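Local coordinates for surface-associated protein CshB (Streptococcus gordonii, PDB 6YZG) that probably binds host fibronectin, this chain being the second non-repetitive domain of a cell-wall-anchored streptococcal surface adhesin, at residues A[37-42]-A[123-128]; A[42-47]-A[68-73]; A[72-77]-A[202-207]; A[86-91]-A[113-118]; A[179-184]-A[226-231]. All coordinates share one frame; numbering follows the deposited sequence.

Interaction 1: residues A[37-42]-A[123-128]; sequences LTVKEL and VKFDIE
Val123 packs its CG2 against CD2 of Leu42, 3.8 Å away, the two side chains lying side by side. The same CG2 sits over one face of the Phe125 ring, offset toward its rim. Lys124 is paired with two residues. Lys124 O accepts a bond of 2.8 Å from Lys40 N and a weak one from Glu41 N, and Lys124 N binds Glu41 O, which it meets from above the carbonyl plane. This is a classic beta bulge in the antiparallel pairing of strands 33-41 and 119-131; residues 123-126 also pair with a strand of the second subunit. Lys124 runs alongside Glu41, and a water joins Lys124 NZ to Glu41 OE2. Phe125 has CG anti to the carbonyl carbon (chi1 -67°), which sets Leu37 CD1 over the centre of the ring face opposite Val123. Val39 CG2 lies 3.8 Å from Phe125 CE1. Asp126 forms a hydrogen-bonded pair with Thr38, with Asp126 N to Thr38 O at 2.8 Å. Its carboxylate crosses the Lys40 chain obliquely. The salt bridge from Lys40 NZ to Asp126 OD1 is long, 3.8 Å, and Lys40 has a stronger partner in Glu245 of the second subunit. Ile127 CG1 lies beside Leu37 CD2, 4.1 Å away.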
# COMPACT_ATOMS: atom_id res chain seq x y z
N LEU A 37 -25.42 14.41 -13.39
CA LEU A 37 -25.29 12.96 -13.24
C LEU A 37 -26.62 12.47 -12.68
O LEU A 37 -27.16 13.05 -11.71
CB LEU A 37 -24.22 12.55 -12.24
CG LEU A 37 -22.82 13.14 -12.40
CD1 LEU A 37 -21.86 12.50 -11.42
CD2 LEU A 37 -22.30 13.21 -13.80
N THR A 38 -27.15 11.41 -13.25
CA THR A 38 -28.36 10.76 -12.73
C THR A 38 -28.05 9.30 -12.45
O THR A 38 -27.48 8.64 -13.32
CB THR A 38 -29.52 10.81 -13.73
OG1 THR A 38 -29.77 12.18 -14.10
CG2 THR A 38 -30.79 10.24 -13.14
N VAL A 39 -28.37 8.82 -11.25
CA VAL A 39 -28.15 7.40 -10.94
C VAL A 39 -29.10 6.53 -11.75
O VAL A 39 -30.35 6.69 -11.60
CB VAL A 39 -28.27 7.13 -9.46
CG1 VAL A 39 -28.09 5.67 -9.22
CG2 VAL A 39 -27.33 7.98 -8.64
N LYS A 40 -28.58 5.69 -12.64
CA LYS A 40 -29.40 4.79 -13.49
C LYS A 40 -29.54 3.44 -12.78
O LYS A 40 -30.59 2.80 -12.90
CB LYS A 40 -28.69 4.62 -14.83
CG LYS A 40 -29.40 3.72 -15.83
CD LYS A 40 -28.69 3.67 -17.15
CE LYS A 40 -29.48 2.91 -18.19
NZ LYS A 40 -29.34 3.57 -19.50
N GLU A 41 -28.45 2.95 -12.17
CA GLU A 41 -28.39 1.59 -11.59
C GLU A 41 -27.47 1.60 -10.37
O GLU A 41 -26.48 2.36 -10.36
CB GLU A 41 -27.81 0.58 -12.60
CG GLU A 41 -28.62 0.38 -13.84
CD GLU A 41 -28.04 -0.76 -14.65
OE1 GLU A 41 -28.75 -1.79 -14.79
OE2 GLU A 41 -26.84 -0.66 -14.99
N LEU A 42 -27.81 0.83 -9.35
CA LEU A 42 -26.98 0.58 -8.18
C LEU A 42 -26.86 -0.95 -8.05
O LEU A 42 -27.62 -1.60 -7.25
CB LEU A 42 -27.58 1.22 -6.92
CG LEU A 42 -27.51 2.74 -6.92
CD1 LEU A 42 -28.58 3.36 -6.04
CD2 LEU A 42 -26.13 3.19 -6.47
N VAL A 123 -22.21 1.50 -9.28
CA VAL A 123 -23.13 2.60 -9.65
C VAL A 123 -22.97 2.88 -11.12
O VAL A 123 -21.82 2.90 -11.62
CB VAL A 123 -22.87 3.86 -8.81
CG1 VAL A 123 -21.44 4.38 -8.91
CG2 VAL A 123 -23.96 4.89 -9.10
N LYS A 124 -24.07 3.11 -11.83
CA LYS A 124 -24.02 3.58 -13.22
C LYS A 124 -24.78 4.90 -13.30
O LYS A 124 -25.89 5.00 -12.76
CB LYS A 124 -24.63 2.57 -14.15
CG LYS A 124 -24.36 2.86 -15.61
CD LYS A 124 -24.81 1.70 -16.49
CE LYS A 124 -24.14 1.60 -17.84
NZ LYS A 124 -23.91 0.18 -18.19
N PHE A 125 -24.12 5.87 -13.88
CA PHE A 125 -24.69 7.21 -14.06
C PHE A 125 -24.97 7.50 -15.54
O PHE A 125 -24.20 7.21 -16.37
CB PHE A 125 -23.66 8.27 -13.65
CG PHE A 125 -23.32 8.31 -12.18
CD1 PHE A 125 -24.18 8.88 -11.26
CD2 PHE A 125 -22.14 7.79 -11.72
CE1 PHE A 125 -23.87 8.93 -9.91
CE2 PHE A 125 -21.83 7.83 -10.37
CZ PHE A 125 -22.68 8.42 -9.48
N ASP A 126 -26.12 8.13 -15.74
CA ASP A 126 -26.42 8.79 -17.03
C ASP A 126 -25.75 10.16 -16.88
O ASP A 126 -25.83 10.75 -15.82
CB ASP A 126 -27.93 8.88 -17.28
CG ASP A 126 -28.58 7.62 -17.83
OD1 ASP A 126 -28.04 7.03 -18.73
OD2 ASP A 126 -29.63 7.23 -17.33
N ILE A 127 -25.07 10.60 -17.91
CA ILE A 127 -24.34 11.89 -17.87
C ILE A 127 -24.89 12.80 -18.95
O ILE A 127 -25.05 12.34 -20.04
CB ILE A 127 -22.85 11.67 -18.14
CG1 ILE A 127 -22.18 10.81 -17.08
CG2 ILE A 127 -22.13 13.00 -18.32
CD1 ILE A 127 -20.87 10.34 -17.61
N GLU A 128 -25.09 14.06 -18.60
CA GLU A 128 -25.49 15.09 -19.57
C GLU A 128 -24.65 16.33 -19.29
O GLU A 128 -24.49 16.70 -18.16
CB GLU A 128 -26.96 15.41 -19.39
CG GLU A 128 -27.47 16.67 -20.04
CD GLU A 128 -28.85 16.89 -19.44
OE1 GLU A 128 -29.66 15.99 -19.61
OE2 GLU A 128 -29.03 17.85 -18.69
O HOH W 1 -28.13 13.16 -16.17
O HOH W 2 -25.79 -1.51 -17.06

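Interaction 2: residues A[42-47]-A[68-73]; sequences LKPFNS and AENGFL
One direct hydrogen bond joins the loop 42-47 to residues 68-73. Lys43 NZ gives it to Ala68 O over 2.8 Å. The ammonium sits well above the carbonyl plane, 43° out of it. The Lys43 chain starts with CG anti to the carbonyl carbon and bends at its last torsion (chi4 -51°). It thus wraps past the oxygen, with Lys43 CD 3.4 Å from Ala68 O. A water makes a second polar link, giving a proton to Leu42 O and accepting one from Asn70 N.

The Asn70 amide lies across the backbone of Leu42 to Pro44. Its OD1 is 3.2 Å from Lys43 C and its ND2 is 3.6 Å from Leu42 CB. No hydrogen bond results: Lys43 N meets OD1 at a poor angle, and Pro44 N has no hydrogen. OD1 accepts instead from Gly122 N on strand 119-131.

Van der Waals packing centres on the methyl group of Ala68. Pro44 CG lies 3.8 Å from Ala68 CB. Asn46 ND2 and Ser47 CB approach the same methyl, while Asn46 OD1 is bound by Asn120.

Within its own loop, Pro44 O takes two bonds, from Ser47 N and Ser47 OG. They hold the 3-10 turn 45-47. The contact joins loop 42-47 to residues 68-70, just before strand 71-72. Two main-chain carbonyls set this join, Ala68 O through a lysine and Leu42 O through a water.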
# COMPACT_ATOMS: atom_id res chain seq x y z
N LEU A 42 -27.81 0.83 -9.35
CA LEU A 42 -26.98 0.58 -8.18
C LEU A 42 -26.86 -0.95 -8.05
O LEU A 42 -27.62 -1.60 -7.25
CB LEU A 42 -27.58 1.22 -6.92
CG LEU A 42 -27.51 2.74 -6.92
CD1 LEU A 42 -28.58 3.36 -6.04
CD2 LEU A 42 -26.13 3.19 -6.47
N LYS A 43 -25.92 -1.50 -8.77
CA LYS A 43 -25.73 -2.95 -8.84
C LYS A 43 -24.27 -3.25 -9.03
O LYS A 43 -23.49 -2.48 -9.63
CB LYS A 43 -26.54 -3.58 -9.97
CG LYS A 43 -28.05 -3.55 -9.81
CD LYS A 43 -28.73 -4.61 -10.76
CE LYS A 43 -30.17 -4.94 -10.43
NZ LYS A 43 -30.38 -5.32 -9.01
N PRO A 44 -23.82 -4.41 -8.49
CA PRO A 44 -22.41 -4.80 -8.62
C PRO A 44 -22.05 -5.48 -9.95
O PRO A 44 -22.89 -5.73 -10.79
CB PRO A 44 -22.24 -5.77 -7.46
CG PRO A 44 -23.59 -6.48 -7.42
CD PRO A 44 -24.59 -5.34 -7.62
N PHE A 45 -20.76 -5.61 -10.16
CA PHE A 45 -20.22 -6.00 -11.49
C PHE A 45 -20.74 -7.40 -11.89
O PHE A 45 -20.90 -7.65 -13.09
CB PHE A 45 -18.71 -5.96 -11.49
CG PHE A 45 -18.04 -6.11 -12.82
CD1 PHE A 45 -18.15 -5.13 -13.80
CD2 PHE A 45 -17.34 -7.26 -13.09
CE1 PHE A 45 -17.48 -5.32 -15.00
CE2 PHE A 45 -16.70 -7.46 -14.32
CZ PHE A 45 -16.78 -6.47 -15.25
N ASN A 46 -20.98 -8.28 -10.95
CA ASN A 46 -21.49 -9.67 -11.22
C ASN A 46 -22.92 -9.63 -11.75
O ASN A 46 -23.42 -10.70 -12.14
CB ASN A 46 -21.36 -10.52 -9.97
CG ASN A 46 -22.03 -9.96 -8.74
OD1 ASN A 46 -21.71 -8.85 -8.36
ND2 ASN A 46 -22.89 -10.69 -8.03
N SER A 47 -23.56 -8.48 -11.84
CA SER A 47 -24.88 -8.30 -12.47
C SER A 47 -24.79 -7.82 -13.90
O SER A 47 -25.89 -7.64 -14.51
CB SER A 47 -25.76 -7.35 -11.69
OG SER A 47 -25.35 -6.00 -11.82
N ALA A 68 -28.57 -9.14 -8.72
CA ALA A 68 -27.67 -8.84 -7.61
C ALA A 68 -27.85 -7.39 -7.15
O ALA A 68 -28.10 -6.52 -7.96
CB ALA A 68 -26.24 -9.09 -8.01
N GLU A 69 -27.66 -7.17 -5.87
CA GLU A 69 -27.81 -5.86 -5.23
C GLU A 69 -26.46 -5.47 -4.61
O GLU A 69 -25.67 -6.36 -4.24
CB GLU A 69 -28.88 -5.90 -4.12
CG GLU A 69 -30.29 -6.13 -4.64
CD GLU A 69 -31.32 -6.28 -3.52
OE1 GLU A 69 -31.39 -5.37 -2.66
OE2 GLU A 69 -32.01 -7.33 -3.48
N ASN A 70 -26.21 -4.18 -4.47
CA ASN A 70 -25.06 -3.67 -3.70
C ASN A 70 -25.10 -4.24 -2.29
O ASN A 70 -26.19 -4.25 -1.67
CB ASN A 70 -25.00 -2.16 -3.69
CG ASN A 70 -24.62 -1.60 -5.05
OD1 ASN A 70 -24.13 -2.32 -5.93
ND2 ASN A 70 -24.77 -0.28 -5.14
N GLY A 71 -23.98 -4.64 -1.76
CA GLY A 71 -23.98 -5.04 -0.35
C GLY A 71 -22.64 -5.61 0.03
O GLY A 71 -21.61 -5.34 -0.59
N PHE A 72 -22.60 -6.30 1.18
CA PHE A 72 -21.36 -6.89 1.69
C PHE A 72 -20.92 -8.13 0.91
O PHE A 72 -21.79 -8.85 0.38
CB PHE A 72 -21.57 -7.27 3.16
CG PHE A 72 -21.89 -6.07 4.03
CD1 PHE A 72 -20.89 -5.17 4.29
CD2 PHE A 72 -23.14 -5.90 4.61
CE1 PHE A 72 -21.12 -4.06 5.08
CE2 PHE A 72 -23.36 -4.79 5.43
CZ PHE A 72 -22.37 -3.86 5.62
N LEU A 73 -19.62 -8.37 0.93
CA LEU A 73 -19.11 -9.70 0.55
C LEU A 73 -19.84 -10.77 1.39
O LEU A 73 -20.00 -10.56 2.59
CB LEU A 73 -17.63 -9.76 0.73
CG LEU A 73 -16.81 -8.80 -0.11
CD1 LEU A 73 -15.34 -8.75 0.36
CD2 LEU A 73 -16.89 -9.19 -1.57
O HOH W 3 -28.40 -2.43 -5.07

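Interaction 3: residues A[72-77]-A[202-207]; sequences FLTSAP and DKSVDW
Asp202 OD1 is gripped by three hydrogen bonds. Ser204 OG meets the syn lone pair of Asp202 OD1 at 2.6 Å. Ser204 N binds Asp202 OD1 from 3.0 Å, somewhat above the carboxylate plane. Thr74 OG1 donates to Asp202 OD1 from 2.7 Å, far above that plane (81° out of it). The other oxygen, Asp202 OD2, accepts from Thr74 N with an N-H...O angle of 165°, again from above the plane. Thr74 therefore reaches over the carboxylate with both its amide and its hydroxyl, while Ser204 binds closer to the plane. Together they should fix the rotation of the group and favour its charged form. Asp202 CG is anti to its backbone N (chi1 -177°), and Thr74 OG1 lies in the crowded position between N and carbonyl carbon. A water also bridges Thr74 OG1 and Lys203 N. Leu73 CD2 packs obliquely on the indole of Trp207, 3.7 Å from CH2. That indole is held by a bond from Trp207 NE1 to Asp202 O, in the ring plane, and Val205 CG1 covers one face. The arrangement is an Asx turn at Asp202 whose carboxylate also binds the type I beta turn of Leu73 to Ala76, tying two loops together.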
# COMPACT_ATOMS: atom_id res chain seq x y z
N PHE A 72 -22.60 -6.30 1.18
CA PHE A 72 -21.36 -6.89 1.69
C PHE A 72 -20.92 -8.13 0.91
O PHE A 72 -21.79 -8.85 0.38
CB PHE A 72 -21.57 -7.27 3.16
CG PHE A 72 -21.89 -6.07 4.03
CD1 PHE A 72 -20.89 -5.17 4.29
CD2 PHE A 72 -23.14 -5.90 4.61
CE1 PHE A 72 -21.12 -4.06 5.08
CE2 PHE A 72 -23.36 -4.79 5.43
CZ PHE A 72 -22.37 -3.86 5.62
N LEU A 73 -19.62 -8.37 0.93
CA LEU A 73 -19.11 -9.70 0.55
C LEU A 73 -19.84 -10.77 1.39
O LEU A 73 -20.00 -10.56 2.59
CB LEU A 73 -17.63 -9.76 0.73
CG LEU A 73 -16.81 -8.80 -0.11
CD1 LEU A 73 -15.34 -8.75 0.36
CD2 LEU A 73 -16.89 -9.19 -1.57
N THR A 74 -20.24 -11.88 0.76
CA THR A 74 -21.02 -12.88 1.48
C THR A 74 -20.13 -13.60 2.48
O THR A 74 -20.72 -14.28 3.35
CB THR A 74 -21.73 -13.87 0.54
OG1 THR A 74 -20.77 -14.81 0.01
CG2 THR A 74 -22.47 -13.20 -0.59
N SER A 75 -18.83 -13.51 2.39
CA SER A 75 -17.87 -14.04 3.37
C SER A 75 -17.70 -13.13 4.57
O SER A 75 -17.05 -13.53 5.55
CB SER A 75 -16.58 -14.31 2.71
OG SER A 75 -16.13 -13.11 2.03
N ALA A 76 -18.15 -11.88 4.52
CA ALA A 76 -18.00 -10.94 5.64
C ALA A 76 -18.99 -11.26 6.75
O ALA A 76 -20.12 -11.57 6.47
CB ALA A 76 -18.16 -9.51 5.16
N PRO A 77 -18.62 -11.01 8.02
CA PRO A 77 -19.57 -11.19 9.13
C PRO A 77 -20.77 -10.24 9.10
O PRO A 77 -21.85 -10.57 9.54
CB PRO A 77 -18.75 -10.87 10.37
CG PRO A 77 -17.59 -10.03 9.88
CD PRO A 77 -17.30 -10.53 8.45
N ASP A 202 -15.69 -15.42 -0.69
CA ASP A 202 -17.06 -15.22 -1.19
C ASP A 202 -17.18 -16.03 -2.46
O ASP A 202 -16.67 -15.66 -3.50
CB ASP A 202 -17.30 -13.74 -1.44
CG ASP A 202 -18.69 -13.42 -1.88
OD1 ASP A 202 -19.43 -14.36 -2.27
OD2 ASP A 202 -19.06 -12.23 -1.93
N LYS A 203 -17.90 -17.14 -2.38
CA LYS A 203 -18.04 -18.08 -3.49
C LYS A 203 -19.24 -17.76 -4.36
O LYS A 203 -19.53 -18.54 -5.34
CB LYS A 203 -18.12 -19.51 -2.92
CG LYS A 203 -16.94 -19.96 -2.11
CD LYS A 203 -15.67 -19.89 -2.82
CE LYS A 203 -14.55 -20.44 -1.96
NZ LYS A 203 -13.25 -20.31 -2.64
N SER A 204 -19.94 -16.66 -4.12
CA SER A 204 -21.10 -16.23 -4.94
C SER A 204 -20.63 -15.57 -6.26
O SER A 204 -21.47 -15.41 -7.15
CB SER A 204 -21.96 -15.28 -4.19
OG SER A 204 -21.33 -13.97 -4.06
N VAL A 205 -19.37 -15.24 -6.38
CA VAL A 205 -18.79 -14.55 -7.56
C VAL A 205 -17.51 -15.25 -8.01
O VAL A 205 -16.74 -15.74 -7.14
CB VAL A 205 -18.55 -13.09 -7.17
CG1 VAL A 205 -17.81 -12.40 -8.30
CG2 VAL A 205 -19.80 -12.36 -6.76
N ASP A 206 -17.24 -15.25 -9.30
CA ASP A 206 -15.97 -15.66 -9.90
C ASP A 206 -15.04 -14.44 -9.99
O ASP A 206 -15.11 -13.67 -10.96
CB ASP A 206 -16.15 -16.34 -11.24
CG ASP A 206 -14.80 -16.80 -11.80
OD1 ASP A 206 -13.75 -16.55 -11.20
OD2 ASP A 206 -14.83 -17.50 -12.85
N TRP A 207 -14.26 -14.18 -8.95
CA TRP A 207 -13.45 -12.95 -8.86
C TRP A 207 -12.42 -12.96 -9.96
O TRP A 207 -11.94 -11.89 -10.33
CB TRP A 207 -12.80 -12.87 -7.47
CG TRP A 207 -13.85 -12.84 -6.42
CD1 TRP A 207 -14.22 -13.89 -5.61
CD2 TRP A 207 -14.82 -11.80 -6.17
NE1 TRP A 207 -15.27 -13.52 -4.85
CE2 TRP A 207 -15.68 -12.23 -5.12
CE3 TRP A 207 -15.03 -10.51 -6.68
CZ2 TRP A 207 -16.71 -11.48 -4.59
CZ3 TRP A 207 -16.04 -9.77 -6.16
CH2 TRP A 207 -16.90 -10.22 -5.16
O HOH W 4 -19.82 -17.56 -0.14

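Interaction 4: residues A[86-91]-A[113-118]; sequences SVTGAA and VYPMNS
Thr88 and Val113 form a single antiparallel bridge with two backbone hydrogen bonds. Thr88 N to Val113 O and Val113 N to Thr88 O are both 2.9 Å, and the second is almost straight (179°). Thr88 has OG1 anti to its backbone N (chi1 -170°). This leaves Thr88 CG2 in the crowded position, where it meets Pro115 CG at 4.0 Å. OG1 accepts from Ala90 N, which makes an ST turn just past the bridge, in the long loop region between strands 71-72 and 119-131. Val113 also puts CG2 in the crowded position, 3.5 Å from Thr88 O. Val87 has CG2 anti to the carbonyl carbon, facing the tyrosine. Tyr114 has CG anti to its N (chi1 -165°). Its ring brings Tyr114 CD1 to 3.6 Å from Val87 CG2, the two side chains crossing at about a right angle. Val87 N lies in plane at the ring edge. The ring also stacks on Trp121 of strand 119-131. Pro115 CD abuts Ser86 O at 3.3 Å.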
# COMPACT_ATOMS: atom_id res chain seq x y z
N SER A 86 -25.36 3.07 2.01
CA SER A 86 -25.72 3.69 0.73
C SER A 86 -24.45 4.33 0.18
O SER A 86 -23.55 4.73 0.91
CB SER A 86 -26.84 4.69 0.82
OG SER A 86 -28.06 4.07 1.27
N VAL A 87 -24.41 4.41 -1.13
CA VAL A 87 -23.38 5.19 -1.81
C VAL A 87 -23.58 6.65 -1.44
O VAL A 87 -24.77 7.10 -1.44
CB VAL A 87 -23.45 4.98 -3.32
CG1 VAL A 87 -22.40 5.81 -4.03
CG2 VAL A 87 -23.29 3.49 -3.68
N THR A 88 -22.53 7.36 -1.13
CA THR A 88 -22.70 8.76 -0.65
C THR A 88 -21.46 9.59 -0.92
O THR A 88 -20.38 9.06 -1.02
CB THR A 88 -23.03 8.75 0.84
OG1 THR A 88 -23.42 10.06 1.27
CG2 THR A 88 -21.90 8.22 1.66
N GLY A 89 -21.66 10.92 -1.03
CA GLY A 89 -20.53 11.86 -1.06
C GLY A 89 -20.41 12.59 0.25
O GLY A 89 -19.53 13.47 0.35
N ALA A 90 -21.39 12.38 1.10
CA ALA A 90 -21.54 13.18 2.33
C ALA A 90 -20.31 12.95 3.18
O ALA A 90 -20.14 11.80 3.58
CB ALA A 90 -22.82 12.79 3.04
N ALA A 91 -19.47 13.97 3.34
CA ALA A 91 -18.30 13.83 4.22
C ALA A 91 -18.88 13.36 5.55
O ALA A 91 -19.52 14.16 6.24
CB ALA A 91 -17.57 15.14 4.33
N VAL A 113 -18.23 7.32 -2.04
CA VAL A 113 -17.85 6.11 -1.28
C VAL A 113 -19.07 5.27 -0.90
O VAL A 113 -20.15 5.70 -1.01
CB VAL A 113 -17.08 6.52 -0.01
CG1 VAL A 113 -15.73 7.17 -0.30
CG2 VAL A 113 -17.91 7.42 0.89
N TYR A 114 -18.78 4.05 -0.48
CA TYR A 114 -19.78 3.08 0.04
C TYR A 114 -19.19 2.79 1.41
O TYR A 114 -18.39 1.89 1.49
CB TYR A 114 -19.84 1.86 -0.88
CG TYR A 114 -21.02 0.96 -0.70
CD1 TYR A 114 -22.31 1.41 -0.91
CD2 TYR A 114 -20.83 -0.37 -0.38
CE1 TYR A 114 -23.38 0.56 -0.80
CE2 TYR A 114 -21.89 -1.23 -0.25
CZ TYR A 114 -23.17 -0.76 -0.47
OH TYR A 114 -24.21 -1.60 -0.37
N PRO A 115 -19.56 3.58 2.43
CA PRO A 115 -18.78 3.68 3.65
C PRO A 115 -18.76 2.60 4.73
O PRO A 115 -18.82 2.90 5.86
CB PRO A 115 -19.16 5.08 4.16
CG PRO A 115 -20.59 5.16 3.82
CD PRO A 115 -20.69 4.51 2.45
N MET A 116 -18.70 1.36 4.26
CA MET A 116 -18.33 0.25 5.15
C MET A 116 -17.30 -0.58 4.41
O MET A 116 -17.32 -0.67 3.19
CB MET A 116 -19.53 -0.58 5.53
CG MET A 116 -20.54 0.25 6.28
SD MET A 116 -20.27 0.22 8.01
CE MET A 116 -20.59 -1.51 8.44
N ASN A 117 -16.47 -1.29 5.15
CA ASN A 117 -15.52 -2.23 4.56
C ASN A 117 -16.22 -3.53 4.10
O ASN A 117 -17.27 -3.91 4.60
CB ASN A 117 -14.45 -2.56 5.58
CG ASN A 117 -13.76 -1.28 6.00
OD1 ASN A 117 -13.19 -0.60 5.15
ND2 ASN A 117 -13.81 -0.98 7.31
N SER A 118 -15.57 -4.20 3.17
CA SER A 118 -15.88 -5.60 2.82
C SER A 118 -17.15 -5.71 1.99
O SER A 118 -18.13 -6.35 2.38
CB SER A 118 -15.94 -6.50 4.03
OG SER A 118 -14.75 -6.32 4.79

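Interaction 5: residues A[179-184]-A[226-231]; sequences YNVITK and GPNRSN. Unlike the reference sequence in segment 179-184: Asn180 (reference Thr).
The ring of Tyr179 and the amide of Asn228 meet obliquely, their planes 42° apart. Tyr179 CD2 lies 3.7 Å from Asn228 CG. Rings of Tyr165 and Phe225 also meet this tyrosine, Phe225 edge-to-face, and its hydroxyl is bonded to Thr217 O. Asn228 OD1 is turned to Val181, 3.5 Å from its CA, and is buried without a polar partner. The amide of Asn180, which differs from the reference sequence, lies beside Arg229, its plane 84° from the guanidinium. The touching atoms are Asn180 ND2 and Arg229 CG, 3.5 Å apart, while Arg229 NE binds Ala148 O. The backbones pair as well. Asn180 N to Arg229 O is 2.8 Å, and Arg229 N returns a bond to Asn180 O. Ile182 N reaches Pro227 O at 3.3 Å, and a water joins that oxygen to Ile182 O. Pro227 follows a cis peptide. Within this chain, strand 180-181 is an outer strand of a three-stranded antiparallel sheet, with 224-229 central and 153-158 beyond. Thr183 then caps helix 184-193.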
# COMPACT_ATOMS: atom_id res chain seq x y z
N TYR A 179 1.27 1.82 -14.67
CA TYR A 179 0.56 1.32 -13.44
C TYR A 179 0.64 -0.21 -13.56
O TYR A 179 1.05 -0.67 -14.62
CB TYR A 179 -0.93 1.73 -13.27
CG TYR A 179 -1.69 1.63 -14.56
CD1 TYR A 179 -1.71 2.71 -15.42
CD2 TYR A 179 -2.23 0.43 -15.01
CE1 TYR A 179 -2.17 2.61 -16.72
CE2 TYR A 179 -2.72 0.33 -16.30
CZ TYR A 179 -2.74 1.43 -17.15
OH TYR A 179 -3.14 1.32 -18.42
N ASN A 180 0.08 -0.95 -12.60
CA ASN A 180 0.12 -2.43 -12.67
C ASN A 180 -1.28 -3.07 -12.82
O ASN A 180 -2.09 -2.87 -12.00
CB ASN A 180 0.85 -2.93 -11.43
CG ASN A 180 0.80 -4.42 -11.36
OD1 ASN A 180 1.26 -5.09 -12.27
ND2 ASN A 180 0.17 -4.94 -10.34
N VAL A 181 -1.50 -3.84 -13.88
CA VAL A 181 -2.76 -4.56 -14.10
C VAL A 181 -2.80 -5.79 -13.19
O VAL A 181 -1.80 -6.54 -13.18
CB VAL A 181 -2.92 -4.95 -15.58
CG1 VAL A 181 -4.26 -5.63 -15.81
CG2 VAL A 181 -2.69 -3.73 -16.45
N ILE A 182 -3.85 -6.02 -12.43
CA ILE A 182 -3.90 -7.19 -11.53
C ILE A 182 -4.14 -8.41 -12.38
O ILE A 182 -5.13 -8.47 -13.15
CB ILE A 182 -5.00 -7.05 -10.45
CG1 ILE A 182 -4.76 -5.81 -9.61
CG2 ILE A 182 -5.07 -8.29 -9.60
CD1 ILE A 182 -5.85 -5.44 -8.61
N THR A 183 -3.29 -9.41 -12.19
CA THR A 183 -3.44 -10.69 -12.88
C THR A 183 -3.87 -11.80 -11.94
O THR A 183 -3.80 -11.63 -10.69
CB THR A 183 -2.12 -11.07 -13.53
OG1 THR A 183 -1.18 -11.31 -12.49
CG2 THR A 183 -1.59 -10.01 -14.47
N LYS A 184 -4.35 -12.89 -12.53
CA LYS A 184 -4.72 -14.08 -11.74
C LYS A 184 -3.54 -14.53 -10.88
O LYS A 184 -3.74 -14.82 -9.73
CB LYS A 184 -5.20 -15.19 -12.68
CG LYS A 184 -5.52 -16.49 -11.97
CD LYS A 184 -6.39 -17.42 -12.77
CE LYS A 184 -6.95 -18.52 -11.90
NZ LYS A 184 -7.78 -19.46 -12.67
N GLY A 226 -9.43 -1.43 -15.76
CA GLY A 226 -9.13 -1.98 -14.44
C GLY A 226 -9.60 -3.42 -14.31
O GLY A 226 -10.19 -3.93 -15.19
N PRO A 227 -9.43 -4.04 -13.13
CA PRO A 227 -8.81 -3.42 -11.99
C PRO A 227 -7.28 -3.41 -11.99
O PRO A 227 -6.66 -4.30 -12.38
CB PRO A 227 -9.37 -4.27 -10.83
CG PRO A 227 -9.45 -5.63 -11.45
CD PRO A 227 -9.97 -5.35 -12.84
N ASN A 228 -6.75 -2.32 -11.49
CA ASN A 228 -5.29 -2.16 -11.38
C ASN A 228 -4.86 -1.75 -9.98
O ASN A 228 -5.65 -1.60 -9.10
CB ASN A 228 -4.84 -0.96 -12.20
CG ASN A 228 -5.32 -1.01 -13.62
OD1 ASN A 228 -5.09 -1.96 -14.32
ND2 ASN A 228 -6.02 0.03 -14.02
N ARG A 229 -3.54 -1.54 -9.87
CA ARG A 229 -2.89 -0.93 -8.68
C ARG A 229 -1.74 -0.05 -9.16
O ARG A 229 -1.08 -0.37 -10.12
CB ARG A 229 -2.55 -1.96 -7.62
CG ARG A 229 -1.82 -3.20 -8.08
CD ARG A 229 -1.75 -4.14 -6.92
NE ARG A 229 -1.43 -3.43 -5.69
CZ ARG A 229 -0.32 -3.62 -5.02
NH1 ARG A 229 -0.08 -2.94 -3.91
NH2 ARG A 229 0.54 -4.51 -5.46
N SER A 230 -1.57 1.10 -8.51
CA SER A 230 -0.46 2.06 -8.79
C SER A 230 0.85 1.36 -8.44
O SER A 230 0.78 0.53 -7.50
CB SER A 230 -0.60 3.36 -8.01
OG SER A 230 0.62 4.09 -8.07
N ASN A 231 1.92 1.61 -9.22
CA ASN A 231 3.19 0.83 -9.24
C ASN A 231 4.38 1.70 -8.77
O ASN A 231 5.51 1.16 -8.71
CB ASN A 231 3.46 0.20 -10.63
CG ASN A 231 4.02 1.14 -11.68
OD1 ASN A 231 4.05 2.35 -11.50
ND2 ASN A 231 4.44 0.59 -12.82
O HOH W 5 -7.13 -6.71 -13.75

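Interactions 1 to 4 gather round strand 119-131. Interaction 1 passes straight into interaction 2 through Leu42, with centres about 15 Å apart. Leu42 CD2 also packs on Val87 CG2 of interaction 4, 4.0 Å away. Interactions 2 and 3 share Phe72 and Leu73, and their centres are about 10 Å apart. Asn46 ND2 touches Val205 CG2 between them at 3.7 Å. A probable hydrogen bond of 2.9 Å from Leu73 N to Ser118 O joins both to interaction 4. Interaction 5 stands apart on the smaller sheet, touching none of the others; its nearest atoms are about 7 Å from interactions 2 and 3. All five reach the second subunit.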